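Local coordinates for DNA sulfur modification protein DndE (Escherichia coli, PDB 4LRV), which takes part in DNA phosphorothioation, the sulfur modification of DNA, probably as a DNA-binding component, at residues M2-M7 against L85-L90; R6-R11 against T58-K63; R11-Q16 against H97-I102; A35-V40 against E75-M80. All coordinates share one frame; numbering follows the deposited sequence.

Contact 1. Residues M2-M7 against L85-L90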
loop_
_atom_site.group_PDB
_atom_site.type_symbol
_atom_site.label_atom_id
_atom_site.label_comp_id
_atom_site.label_asym_id
_atom_site.label_seq_id
_atom_site.Cartn_x
_atom_site.Cartn_y
_atom_site.Cartn_z
HETATM N N MSE A 2 -27.947 -1.046 6.577
HETATM C CA MSE A 2 -28.877 -0.239 7.322
HETATM C C MSE A 2 -28.172 1.032 7.764
HETATM O O MSE A 2 -28.797 1.990 8.165
HETATM C CB MSE A 2 -29.509 -1.016 8.476
HETATM C CG MSE A 2 -30.641 -0.250 9.132
HETATM SE SE MSE A 2 -32.198 -1.290 9.602
HETATM C CE MSE A 2 -33.341 0.187 10.193
ATOM N N LEU A 3 -26.854 1.011 7.662
ATOM C CA LEU A 3 -26.062 2.209 7.640
ATOM C C LEU A 3 -26.367 2.948 6.343
ATOM O O LEU A 3 -26.518 2.320 5.296
ATOM C CB LEU A 3 -24.583 1.860 7.704
ATOM C CG LEU A 3 -23.878 1.829 9.057
ATOM C CD1 LEU A 3 -22.410 1.480 8.887
ATOM C CD2 LEU A 3 -24.049 3.119 9.840
ATOM N N PRO A 4 -26.460 4.282 6.405
ATOM C CA PRO A 4 -26.774 5.046 5.207
ATOM C C PRO A 4 -25.609 5.032 4.221
ATOM O O PRO A 4 -24.571 4.454 4.515
ATOM C CB PRO A 4 -27.007 6.464 5.752
ATOM C CG PRO A 4 -26.257 6.519 6.995
ATOM C CD PRO A 4 -26.306 5.151 7.585
ATOM N N ASN A 5 -25.791 5.663 3.063
ATOM C CA ASN A 5 -24.731 5.789 2.061
ATOM C C ASN A 5 -23.570 6.671 2.530
ATOM O O ASN A 5 -22.431 6.493 2.096
ATOM C CB ASN A 5 -25.302 6.336 0.743
ATOM C CG ASN A 5 -25.777 7.786 0.859
ATOM O OD1 ASN A 5 -25.465 8.627 0.005
ATOM N ND2 ASN A 5 -26.535 8.088 1.919
ATOM N N ARG A 6 -23.868 7.630 3.404
ATOM C CA ARG A 6 -22.840 8.520 3.934
ATOM C C ARG A 6 -23.129 8.981 5.365
ATOM O O ARG A 6 -24.280 9.045 5.794
ATOM C CB ARG A 6 -22.587 9.712 3.000
ATOM C CG ARG A 6 -23.812 10.472 2.599
ATOM C CD ARG A 6 -23.437 11.696 1.814
ATOM N NE ARG A 6 -23.601 11.542 0.370
ATOM C CZ ARG A 6 -23.916 12.551 -0.444
ATOM N NH1 ARG A 6 -24.099 13.770 0.050
ATOM N NH2 ARG A 6 -24.070 12.344 -1.746
HETATM N N MSE A 7 -22.066 9.282 6.106
HETATM C CA MSE A 7 -22.218 9.674 7.501
HETATM C C MSE A 7 -21.077 10.534 7.973
HETATM O O MSE A 7 -20.044 10.622 7.308
HETATM C CB MSE A 7 -22.320 8.443 8.406
HETATM C CG MSE A 7 -21.161 7.503 8.308
HETATM SE SE MSE A 7 -21.648 5.813 7.459
HETATM C CE MSE A 7 -21.575 6.373 5.638
ATOM N N LEU A 85 -32.119 -1.387 16.473
ATOM C CA LEU A 85 -31.898 0.031 16.164
ATOM C C LEU A 85 -32.262 0.379 14.720
ATOM O O LEU A 85 -32.081 -0.434 13.808
ATOM C CB LEU A 85 -30.451 0.441 16.470
ATOM C CG LEU A 85 -29.963 0.316 17.920
ATOM C CD1 LEU A 85 -28.539 0.861 18.090
ATOM C CD2 LEU A 85 -30.901 1.043 18.841
ATOM N N GLU A 86 -32.791 1.586 14.528
ATOM C CA GLU A 86 -33.075 2.111 13.196
ATOM C C GLU A 86 -31.840 2.834 12.663
ATOM O O GLU A 86 -30.908 3.107 13.411
ATOM C CB GLU A 86 -34.250 3.080 13.231
ATOM C CG GLU A 86 -35.442 2.643 14.084
ATOM C CD GLU A 86 -36.446 1.808 13.312
ATOM O OE1 GLU A 86 -37.655 2.106 13.420
ATOM O OE2 GLU A 86 -36.035 0.858 12.598
ATOM N N GLN A 87 -31.847 3.150 11.373
ATOM C CA GLN A 87 -30.704 3.795 10.725
ATOM C C GLN A 87 -30.118 4.963 11.543
ATOM O O GLN A 87 -28.930 4.947 11.892
ATOM C CB GLN A 87 -31.078 4.248 9.311
ATOM C CG GLN A 87 -29.881 4.563 8.433
ATOM C CD GLN A 87 -30.271 4.829 6.984
ATOM O OE1 GLN A 87 -30.940 5.820 6.681
ATOM N NE2 GLN A 87 -29.849 3.947 6.085
ATOM N N LYS A 88 -30.950 5.954 11.854
ATOM C CA LYS A 88 -30.548 7.085 12.695
ATOM C C LYS A 88 -29.733 6.644 13.926
ATOM O O LYS A 88 -28.699 7.226 14.232
ATOM C CB LYS A 88 -31.784 7.893 13.124
ATOM C CG LYS A 88 -31.483 9.194 13.859
ATOM C CD LYS A 88 -31.122 10.325 12.883
ATOM C CE LYS A 88 -32.282 11.305 12.653
ATOM N NZ LYS A 88 -32.230 12.468 13.607
ATOM N N ALA A 89 -30.195 5.601 14.611
ATOM C CA ALA A 89 -29.524 5.121 15.820
ATOM C C ALA A 89 -28.265 4.293 15.526
ATOM O O ALA A 89 -27.317 4.313 16.317
ATOM C CB ALA A 89 -30.496 4.346 16.710
ATOM N N LEU A 90 -28.261 3.577 14.400
ATOM C CA LEU A 90 -27.102 2.808 13.957
ATOM C C LEU A 90 -25.887 3.694 13.649
ATOM O O LEU A 90 -24.743 3.321 13.927
ATOM C CB LEU A 90 -27.453 1.958 12.728
ATOM C CG LEU A 90 -28.119 0.602 12.966
ATOM C CD1 LEU A 90 -28.335 -0.071 11.641
ATOM C CD2 LEU A 90 -27.299 -0.309 13.885
#

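Contact 2. Residues R6-R11 against T58-K63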
loop_
_atom_site.group_PDB
_atom_site.type_symbol
_atom_site.label_atom_id
_atom_site.label_comp_id
_atom_site.label_asym_id
_atom_site.label_seq_id
_atom_site.Cartn_x
_atom_site.Cartn_y
_atom_site.Cartn_z
ATOM N N ARG A 6 -23.868 7.630 3.404
ATOM C CA ARG A 6 -22.840 8.520 3.934
ATOM C C ARG A 6 -23.129 8.981 5.365
ATOM O O ARG A 6 -24.280 9.045 5.794
ATOM C CB ARG A 6 -22.587 9.712 3.000
ATOM C CG ARG A 6 -23.812 10.472 2.599
ATOM C CD ARG A 6 -23.437 11.696 1.814
ATOM N NE ARG A 6 -23.601 11.542 0.370
ATOM C CZ ARG A 6 -23.916 12.551 -0.444
ATOM N NH1 ARG A 6 -24.099 13.770 0.050
ATOM N NH2 ARG A 6 -24.070 12.344 -1.746
HETATM N N MSE A 7 -22.066 9.282 6.106
HETATM C CA MSE A 7 -22.218 9.674 7.501
HETATM C C MSE A 7 -21.077 10.534 7.973
HETATM O O MSE A 7 -20.044 10.622 7.308
HETATM C CB MSE A 7 -22.320 8.443 8.406
HETATM C CG MSE A 7 -21.161 7.503 8.308
HETATM SE SE MSE A 7 -21.648 5.813 7.459
HETATM C CE MSE A 7 -21.575 6.373 5.638
ATOM N N ALA A 8 -21.278 11.156 9.130
ATOM C CA ALA A 8 -20.269 11.984 9.774
ATOM C C ALA A 8 -19.967 11.480 11.190
ATOM O O ALA A 8 -20.805 10.835 11.815
ATOM C CB ALA A 8 -20.728 13.440 9.814
ATOM N N LEU A 9 -18.761 11.764 11.677
ATOM C CA LEU A 9 -18.413 11.544 13.076
ATOM C C LEU A 9 -18.649 12.825 13.880
ATOM O O LEU A 9 -19.122 13.822 13.346
ATOM C CB LEU A 9 -16.953 11.096 13.192
ATOM C CG LEU A 9 -16.728 9.683 12.659
ATOM C CD1 LEU A 9 -15.262 9.327 12.623
ATOM C CD2 LEU A 9 -17.493 8.675 13.498
ATOM N N SER A 10 -18.335 12.804 15.167
ATOM C CA SER A 10 -18.433 14.035 15.944
ATOM C C SER A 10 -17.169 14.847 15.747
ATOM O O SER A 10 -16.158 14.340 15.234
ATOM C CB SER A 10 -18.686 13.755 17.423
ATOM O OG SER A 10 -17.628 13.020 18.005
ATOM N N ARG A 11 -17.235 16.114 16.136
ATOM C CA ARG A 11 -16.082 16.983 16.083
ATOM C C ARG A 11 -15.012 16.433 17.023
ATOM O O ARG A 11 -13.850 16.259 16.623
ATOM C CB ARG A 11 -16.481 18.414 16.459
ATOM C CG ARG A 11 -15.323 19.391 16.569
ATOM C CD ARG A 11 -14.758 19.758 15.211
ATOM N NE ARG A 11 -13.692 20.739 15.351
ATOM C CZ ARG A 11 -12.407 20.517 15.087
ATOM N NH1 ARG A 11 -12.001 19.330 14.632
ATOM N NH2 ARG A 11 -11.520 21.500 15.268
ATOM N N THR A 58 -16.775 17.786 10.590
ATOM C CA THR A 58 -16.644 18.622 9.418
ATOM C C THR A 58 -17.153 17.946 8.142
ATOM O O THR A 58 -17.772 18.592 7.301
ATOM C CB THR A 58 -15.167 18.993 9.239
ATOM O OG1 THR A 58 -14.678 19.533 10.470
ATOM C CG2 THR A 58 -14.979 20.006 8.129
ATOM N N LEU A 59 -16.893 16.648 8.006
ATOM C CA LEU A 59 -17.071 15.956 6.730
ATOM C C LEU A 59 -18.141 14.882 6.752
ATOM O O LEU A 59 -18.142 14.037 7.641
ATOM C CB LEU A 59 -15.741 15.322 6.299
ATOM C CG LEU A 59 -14.831 16.119 5.365
ATOM C CD1 LEU A 59 -14.927 17.624 5.619
ATOM C CD2 LEU A 59 -13.380 15.632 5.472
ATOM N N VAL A 60 -19.036 14.901 5.765
ATOM C CA VAL A 60 -19.946 13.771 5.545
ATOM C C VAL A 60 -19.354 12.901 4.426
ATOM O O VAL A 60 -19.512 13.204 3.239
ATOM C CB VAL A 60 -21.376 14.227 5.144
ATOM C CG1 VAL A 60 -22.298 13.030 5.039
ATOM C CG2 VAL A 60 -21.943 15.234 6.127
ATOM N N LEU A 61 -18.648 11.840 4.803
ATOM C CA LEU A 61 -17.995 10.977 3.817
ATOM C C LEU A 61 -18.841 9.771 3.480
ATOM O O LEU A 61 -19.624 9.314 4.299
ATOM C CB LEU A 61 -16.633 10.506 4.322
ATOM C CG LEU A 61 -15.695 11.596 4.827
ATOM C CD1 LEU A 61 -14.514 10.967 5.515
ATOM C CD2 LEU A 61 -15.257 12.540 3.701
ATOM N N ASP A 62 -18.677 9.257 2.269
ATOM C CA ASP A 62 -19.303 8.002 1.866
ATOM C C ASP A 62 -18.953 6.856 2.797
ATOM O O ASP A 62 -17.820 6.745 3.278
ATOM C CB ASP A 62 -18.870 7.613 0.452
ATOM C CG ASP A 62 -19.197 8.670 -0.569
ATOM O OD1 ASP A 62 -20.208 9.381 -0.407
ATOM O OD2 ASP A 62 -18.430 8.784 -1.548
ATOM N N LYS A 63 -19.928 5.993 3.034
ATOM C CA LYS A 63 -19.713 4.770 3.796
ATOM C C LYS A 63 -18.494 3.981 3.327
ATOM O O LYS A 63 -17.762 3.428 4.143
ATOM C CB LYS A 63 -20.956 3.887 3.745
ATOM C CG LYS A 63 -20.894 2.696 4.699
ATOM C CD LYS A 63 -22.268 2.076 4.914
ATOM C CE LYS A 63 -22.851 1.514 3.619
ATOM N NZ LYS A 63 -24.328 1.550 3.662
#

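Contact 3. Residues R11-Q16 against H97-I102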
loop_
_atom_site.group_PDB
_atom_site.type_symbol
_atom_site.label_atom_id
_atom_site.label_comp_id
_atom_site.label_asym_id
_atom_site.label_seq_id
_atom_site.Cartn_x
_atom_site.Cartn_y
_atom_site.Cartn_z
ATOM N N ARG A 11 -17.235 16.114 16.136
ATOM C CA ARG A 11 -16.082 16.983 16.083
ATOM C C ARG A 11 -15.012 16.433 17.023
ATOM O O ARG A 11 -13.850 16.259 16.623
ATOM C CB ARG A 11 -16.481 18.414 16.459
ATOM C CG ARG A 11 -15.323 19.391 16.569
ATOM C CD ARG A 11 -14.758 19.758 15.211
ATOM N NE ARG A 11 -13.692 20.739 15.351
ATOM C CZ ARG A 11 -12.407 20.517 15.087
ATOM N NH1 ARG A 11 -12.001 19.330 14.632
ATOM N NH2 ARG A 11 -11.520 21.500 15.268
ATOM N N GLN A 12 -15.420 16.123 18.252
ATOM C CA GLN A 12 -14.523 15.556 19.253
ATOM C C GLN A 12 -13.714 14.410 18.642
ATOM O O GLN A 12 -12.477 14.407 18.722
ATOM C CB GLN A 12 -15.318 15.081 20.476
ATOM C CG GLN A 12 -14.477 14.453 21.587
ATOM C CD GLN A 12 -15.315 14.006 22.790
ATOM O OE1 GLN A 12 -15.868 12.905 22.807
ATOM N NE2 GLN A 12 -15.403 14.865 23.807
ATOM N N THR A 13 -14.411 13.458 18.012
ATOM C CA THR A 13 -13.769 12.297 17.388
ATOM C C THR A 13 -12.838 12.644 16.223
ATOM O O THR A 13 -11.723 12.136 16.164
ATOM C CB THR A 13 -14.814 11.280 16.902
ATOM O OG1 THR A 13 -15.478 10.717 18.035
ATOM C CG2 THR A 13 -14.158 10.149 16.071
ATOM N N GLU A 14 -13.302 13.488 15.298
ATOM C CA GLU A 14 -12.503 13.867 14.134
ATOM C C GLU A 14 -11.155 14.410 14.578
ATOM O O GLU A 14 -10.113 14.030 14.039
ATOM C CB GLU A 14 -13.219 14.902 13.263
ATOM C CG GLU A 14 -13.920 14.310 12.043
ATOM C CD GLU A 14 -14.373 15.370 11.025
ATOM O OE1 GLU A 14 -14.275 16.586 11.329
ATOM O OE2 GLU A 14 -14.816 14.977 9.911
ATOM N N ASP A 15 -11.195 15.287 15.579
ATOM C CA ASP A 15 -10.002 15.908 16.121
ATOM C C ASP A 15 -8.996 14.897 16.674
ATOM O O ASP A 15 -7.792 15.051 16.483
ATOM C CB ASP A 15 -10.394 16.935 17.187
ATOM C CG ASP A 15 -9.222 17.746 17.655
ATOM O OD1 ASP A 15 -8.250 17.926 16.875
ATOM O OD2 ASP A 15 -9.272 18.205 18.815
ATOM N N GLN A 16 -9.486 13.858 17.345
ATOM C CA GLN A 16 -8.607 12.787 17.827
ATOM C C GLN A 16 -8.076 11.921 16.689
ATOM O O GLN A 16 -6.943 11.457 16.740
ATOM C CB GLN A 16 -9.313 11.908 18.845
ATOM C CG GLN A 16 -9.734 12.610 20.123
ATOM C CD GLN A 16 -10.530 11.684 21.006
ATOM O OE1 GLN A 16 -11.768 11.684 20.978
ATOM N NE2 GLN A 16 -9.827 10.851 21.767
ATOM N N HIS A 97 -18.862 3.958 18.899
ATOM C CA HIS A 97 -17.793 2.979 18.868
ATOM C C HIS A 97 -16.476 3.522 18.320
ATOM O O HIS A 97 -15.413 3.160 18.808
ATOM C CB HIS A 97 -18.211 1.727 18.090
ATOM C CG HIS A 97 -18.852 0.681 18.942
ATOM N ND1 HIS A 97 -20.158 0.269 18.768
ATOM C CD2 HIS A 97 -18.374 -0.013 20.001
ATOM C CE1 HIS A 97 -20.448 -0.649 19.670
ATOM N NE2 HIS A 97 -19.384 -0.838 20.432
ATOM N N VAL A 98 -16.533 4.385 17.312
ATOM C CA VAL A 98 -15.295 4.972 16.799
ATOM C C VAL A 98 -14.666 5.858 17.873
ATOM O O VAL A 98 -13.459 5.772 18.127
ATOM C CB VAL A 98 -15.491 5.711 15.453
ATOM C CG1 VAL A 98 -14.198 6.361 15.019
ATOM C CG2 VAL A 98 -15.931 4.731 14.387
ATOM N N GLU A 99 -15.502 6.660 18.531
ATOM C CA GLU A 99 -15.062 7.539 19.621
ATOM C C GLU A 99 -14.452 6.747 20.769
ATOM O O GLU A 99 -13.364 7.076 21.246
ATOM C CB GLU A 99 -16.230 8.389 20.134
ATOM C CG GLU A 99 -15.970 9.184 21.399
ATOM C CD GLU A 99 -17.266 9.660 22.070
ATOM O OE1 GLU A 99 -18.369 9.209 21.651
ATOM O OE2 GLU A 99 -17.193 10.488 23.015
ATOM N N ASP A 100 -15.151 5.705 21.209
ATOM C CA ASP A 100 -14.669 4.881 22.315
ATOM C C ASP A 100 -13.321 4.242 21.963
ATOM O O ASP A 100 -12.348 4.409 22.682
ATOM C CB ASP A 100 -15.707 3.824 22.681
ATOM C CG ASP A 100 -15.217 2.886 23.753
ATOM O OD1 ASP A 100 -15.178 3.311 24.931
ATOM O OD2 ASP A 100 -14.864 1.729 23.418
ATOM N N GLY A 101 -13.277 3.534 20.831
ATOM C CA GLY A 101 -12.034 2.980 20.284
ATOM C C GLY A 101 -10.851 3.944 20.233
ATOM O O GLY A 101 -9.742 3.582 20.623
ATOM N N ILE A 102 -11.085 5.168 19.761
ATOM C CA ILE A 102 -10.022 6.184 19.675
ATOM C C ILE A 102 -9.691 6.894 21.001
ATOM O O ILE A 102 -8.551 7.292 21.208
ATOM C CB ILE A 102 -10.298 7.232 18.555
ATOM C CG1 ILE A 102 -8.997 7.898 18.102
ATOM C CG2 ILE A 102 -11.323 8.276 18.985
ATOM C CD1 ILE A 102 -8.208 7.073 17.097
#

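Contact 4. Residues A35-V40 against E75-M80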
loop_
_atom_site.group_PDB
_atom_site.type_symbol
_atom_site.label_atom_id
_atom_site.label_comp_id
_atom_site.label_asym_id
_atom_site.label_seq_id
_atom_site.Cartn_x
_atom_site.Cartn_y
_atom_site.Cartn_z
ATOM N N ALA A 35 -10.384 1.926 15.285
ATOM C CA ALA A 35 -11.045 2.353 16.510
ATOM C C ALA A 35 -12.350 1.572 16.715
ATOM O O ALA A 35 -12.559 0.988 17.772
ATOM C CB ALA A 35 -11.299 3.832 16.468
ATOM N N PHE A 36 -13.207 1.532 15.694
ATOM C CA PHE A 36 -14.441 0.748 15.755
ATOM C C PHE A 36 -14.203 -0.671 16.275
ATOM O O PHE A 36 -14.875 -1.110 17.211
ATOM C CB PHE A 36 -15.150 0.700 14.390
ATOM C CG PHE A 36 -16.478 -0.017 14.418
ATOM C CD1 PHE A 36 -17.605 0.602 14.934
ATOM C CD2 PHE A 36 -16.596 -1.318 13.935
ATOM C CE1 PHE A 36 -18.828 -0.056 14.974
ATOM C CE2 PHE A 36 -17.825 -1.989 13.968
ATOM C CZ PHE A 36 -18.938 -1.351 14.493
ATOM N N PHE A 37 -13.253 -1.385 15.670
ATOM C CA PHE A 37 -13.027 -2.787 16.046
ATOM C C PHE A 37 -12.342 -2.987 17.398
ATOM O O PHE A 37 -12.556 -4.010 18.038
ATOM C CB PHE A 37 -12.327 -3.580 14.939
ATOM C CG PHE A 37 -13.200 -3.842 13.748
ATOM C CD1 PHE A 37 -14.389 -4.547 13.887
ATOM C CD2 PHE A 37 -12.847 -3.367 12.494
ATOM C CE1 PHE A 37 -15.217 -4.774 12.803
ATOM C CE2 PHE A 37 -13.662 -3.591 11.394
ATOM C CZ PHE A 37 -14.854 -4.301 11.547
ATOM N N ARG A 38 -11.540 -2.028 17.850
ATOM C CA ARG A 38 -10.933 -2.200 19.154
ATOM C C ARG A 38 -11.976 -1.884 20.225
ATOM O O ARG A 38 -11.949 -2.416 21.326
ATOM C CB ARG A 38 -9.619 -1.404 19.302
ATOM C CG ARG A 38 -9.718 -0.027 19.934
ATOM C CD ARG A 38 -8.350 0.439 20.445
ATOM N NE ARG A 38 -7.347 0.522 19.380
ATOM C CZ ARG A 38 -7.018 1.640 18.726
ATOM N NH1 ARG A 38 -7.609 2.797 19.011
ATOM N NH2 ARG A 38 -6.090 1.602 17.769
ATOM N N SER A 39 -12.927 -1.041 19.868
ATOM C CA SER A 39 -14.028 -0.728 20.750
ATOM C C SER A 39 -14.990 -1.915 20.861
ATOM O O SER A 39 -15.383 -2.340 21.948
ATOM C CB SER A 39 -14.754 0.485 20.210
ATOM O OG SER A 39 -15.781 0.858 21.079
ATOM N N VAL A 40 -15.351 -2.454 19.713
ATOM C CA VAL A 40 -16.365 -3.491 19.616
ATOM C C VAL A 40 -15.929 -4.857 20.196
ATOM O O VAL A 40 -16.774 -5.648 20.606
ATOM C CB VAL A 40 -16.865 -3.544 18.161
ATOM C CG1 VAL A 40 -16.833 -4.930 17.564
ATOM C CG2 VAL A 40 -18.208 -2.837 18.035
ATOM N N GLU A 75 -20.929 -3.695 8.916
ATOM C CA GLU A 75 -22.390 -3.759 8.896
ATOM C C GLU A 75 -22.940 -5.021 9.563
ATOM O O GLU A 75 -24.041 -4.996 10.099
ATOM C CB GLU A 75 -22.961 -3.599 7.475
ATOM C CG GLU A 75 -22.584 -2.278 6.794
ATOM C CD GLU A 75 -23.704 -1.701 5.926
ATOM O OE1 GLU A 75 -23.698 -1.926 4.693
ATOM O OE2 GLU A 75 -24.596 -1.015 6.480
ATOM N N LEU A 76 -22.175 -6.113 9.551
ATOM C CA LEU A 76 -22.637 -7.369 10.155
ATOM C C LEU A 76 -22.481 -7.317 11.669
ATOM O O LEU A 76 -23.344 -7.769 12.418
ATOM C CB LEU A 76 -21.900 -8.577 9.565
ATOM C CG LEU A 76 -22.431 -10.014 9.756
ATOM C CD1 LEU A 76 -21.706 -10.747 10.840
ATOM C CD2 LEU A 76 -23.937 -10.104 9.954
ATOM N N VAL A 77 -21.378 -6.740 12.119
ATOM C CA VAL A 77 -21.184 -6.512 13.540
ATOM C C VAL A 77 -22.285 -5.599 14.103
ATOM O O VAL A 77 -22.911 -5.918 15.115
ATOM C CB VAL A 77 -19.800 -5.929 13.824
ATOM C CG1 VAL A 77 -19.695 -5.514 15.284
ATOM C CG2 VAL A 77 -18.733 -6.948 13.479
ATOM N N LEU A 78 -22.532 -4.481 13.429
ATOM C CA LEU A 78 -23.569 -3.544 13.861
ATOM C C LEU A 78 -24.959 -4.186 13.901
ATOM O O LEU A 78 -25.770 -3.897 14.786
ATOM C CB LEU A 78 -23.580 -2.293 12.972
ATOM C CG LEU A 78 -22.538 -1.245 13.340
ATOM C CD1 LEU A 78 -22.440 -0.193 12.243
ATOM C CD2 LEU A 78 -22.856 -0.600 14.698
ATOM N N LYS A 79 -25.237 -5.055 12.941
ATOM C CA LYS A 79 -26.540 -5.681 12.889
ATOM C C LYS A 79 -26.702 -6.617 14.088
ATOM O O LYS A 79 -27.749 -6.620 14.737
ATOM C CB LYS A 79 -26.712 -6.425 11.567
ATOM C CG LYS A 79 -28.064 -7.060 11.364
ATOM C CD LYS A 79 -28.046 -7.903 10.107
ATOM C CE LYS A 79 -29.425 -8.004 9.477
ATOM N NZ LYS A 79 -29.947 -6.652 9.088
HETATM N N MSE A 80 -25.659 -7.381 14.396
HETATM C CA MSE A 80 -25.706 -8.337 15.506
HETATM C C MSE A 80 -25.689 -7.670 16.884
HETATM O O MSE A 80 -26.349 -8.147 17.808
HETATM C CB MSE A 80 -24.573 -9.360 15.403
HETATM C CG MSE A 80 -24.661 -10.237 14.183
HETATM SE SE MSE A 80 -23.344 -11.684 14.164
HETATM C CE MSE A 80 -23.872 -12.593 15.805
#

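Contact 1. Residues M2-M7 against L85-L90
M2, a selenomethionine, throws its side chain along the start of helix 87-103, with CG anti to the backbone N (chi1 -171°) and the chain bent at chi2. Its CB and CG lie against one methyl of L90, M2 CG being 3.4 Å from L90 CD1, and the two side chains cross at about a right angle. Beyond the bend the methyl reaches the N-terminal start of the helix: M2 CE stands 3.6 Å from CA of the N-cap residue E86 and 3.7 Å from E86 OE2. The carbonyl of M2 accepts a hydrogen bond from the amide of Q87, NE2 to O 3.0 Å at an N-H...O angle of 141°, although the exact place of this oxygen is less sure. Q87 gets there with CG anti to its own N and the chain extended. This is an N-terminal arm laid across the first turn of the last helix, on its way to strand 6-7. L3 turns its CB from the helix; CD2 passes the L90 carbonyl loosely, while its side chain also packs on L67 and L78 and its N bonds to E75. P4 then crosses Q87 obliquely, with P4 CD 3.7 Å from Q87 CG and P4 CB 3.8 Å from Q87 NE2. An alanine at Q87 would remove both the amide and the CG that P4 rests on, and would probably loosen the arm between M2 and P4. From N5 onward the chain leaves this helix turn, and its backbone bonds pass to K63 and L61.

Contact 2. Residues R6-R11 against T58-K63
R6 and the selenomethionine M7 both hold CG in the crowded position between backbone N and carbonyl carbon (52° for chi1 of R6), and later bends decide what each chain meets. R6 runs straight at chi2 and turns at chi3 (101°), so that its aliphatic part crosses V60 at about a right angle, R6 CD lying 3.7 Å from V60 CG1. Nearer the backbone, R6 CB sits 3.3 Å from L61 O. Its guanidinium lies beside D62, R6 NE 4.1 Å from D62 OD1, but that oxygen is well out of the guanidinium plane, so no N-H points at it and the two charges probably attract only at a distance. The firmer partners belong to a second subunit: R6 pairs with its E41 and D62 with its R38. M7 bends at chi2 and chi3 and packs on I91 and W94 of helix 87-103. Between the backbones, M7 N gives L61 O a nearly straight bond of 3.0 Å (161°), lying in the carbonyl plane. The return bond from L61 N to M7 O, 3.1 Å, is weak, and M7 O also accepts from the indole of W66. M7 and L61 form the hydrogen-bonded pair, with their side chains on one face of the sheet. R6 and D62 are the non-hydrogen-bonded pair, CA to CA 4.1 Å, and their side chains diverge. Farther along, A8 CB rests 3.4 Å from L59 O. Within the chain this is a short antiparallel pair of strands; strand 6-7, followed by helices 11-23 and 28-40, recalls the ribbon-helix-helix order of the Met repressor clan.

Contact 3. Residues R11-Q16 against H97-I102
A helix-helix crossing joins the first turns of helix 11-23 to the later part of helix 87-103, their short axes 9.7 Å apart at closest and inclined by 43°. T13 carries its centre. With OG1 anti to its carbonyl carbon (chi1 -67°), T13 sets OG1 3.2 Å from E99 CB and turns CG2 inward, 3.9 Å from V98 CG1; OG1 is also hydrogen-bonded to S10 OG. One turn on, Q16 and I102 slide past each other in opposite directions, Q16 CB lying 4.1 Å from I102 CG1. At the outer side the extended chains of Q12 and E99 cross obliquely. Q12 OE1 and E99 OE2 come within 2.8 Å, but both are acceptors and do not bond; K53 NZ, bonded to Q12 OE1 and in a long, weak ion pair with E99, probably offsets their repulsion. An alanine at E99 keeps the CB beside T13 but removes the CG and carboxylate beyond it, which would probably thin the packing against T13 and Q12 and take away K53's weak, long-range partner. V98 also touches A32 and F36, so helix 87-103 lies against both helices 11-23 and 28-40, a pair consistent with the two helices of a ribbon-helix-helix fold.

Contact 4. Residues A35-V40 against E75-M80
The ring of F36 has V40 CG2 on one face, 3.9 Å above its plane and displaced toward the rim, and F37 CE1 at its edge. F37 in turn receives F36 CD2 on a face, 3.8 Å above the plane, so F36 presents an edge to its neighbour's ring. V77 comes to the edge of F37 from the other helix, V77 CG2 lying 4.2 Å from F37 CE1. F36, with CG anti to the backbone N (chi1 -176°), reaches across so that its CZ touches L78 CG at 3.8 Å, the two side chains crossing obliquely. V40 and V77 meet tip to tip, CG1 of V40 being 3.7 Å from CG1 of V77, and the same V77 methyl also approaches F36 CE2 at 4.2 Å. Between 35-40 and 75-80 the contact is made by apolar side chains, with the short axes 12.0 Å apart at closest and 35° from parallel. Helix 28-40 would be the second helix of the ribbon-helix-helix unit expected from the Met repressor clan, and helix 71-81 adds to it in the buried interior. Helix 87-103 covers another side: W94 and H97 meet the F36 ring, and W94 touches L78 as well. On the same helix, D100 is hydrogen-bonded to the S39 hydroxyl, and the G101 carbonyl to the guanidinium of R38. A fourth subunit packs nearby, its L76 on V40 and its Q72 on F37.

Contact 4 is the buried one, wholly apolar between helices 28-40 and 71-81, whereas the other three are partly buried and mix apolar packing with polar groups. Contacts 1 and 3 grip the same helix, 87-103, near its two ends, one through the N-terminal arm and the other through helix 11-23. Contacts 1 and 2 share R6 and M7 and meet at K63, where the arm's carbonyls bond to its amine; E75 ties contact 1 to contact 4 through the N of L3. E14 links contact 3 to contact 2 by accepting from T58 and L59. The backbone bonding of contact 2, with its charged flank turned to a second subunit, contrasts with the side-chain contacts of the two helix pairs.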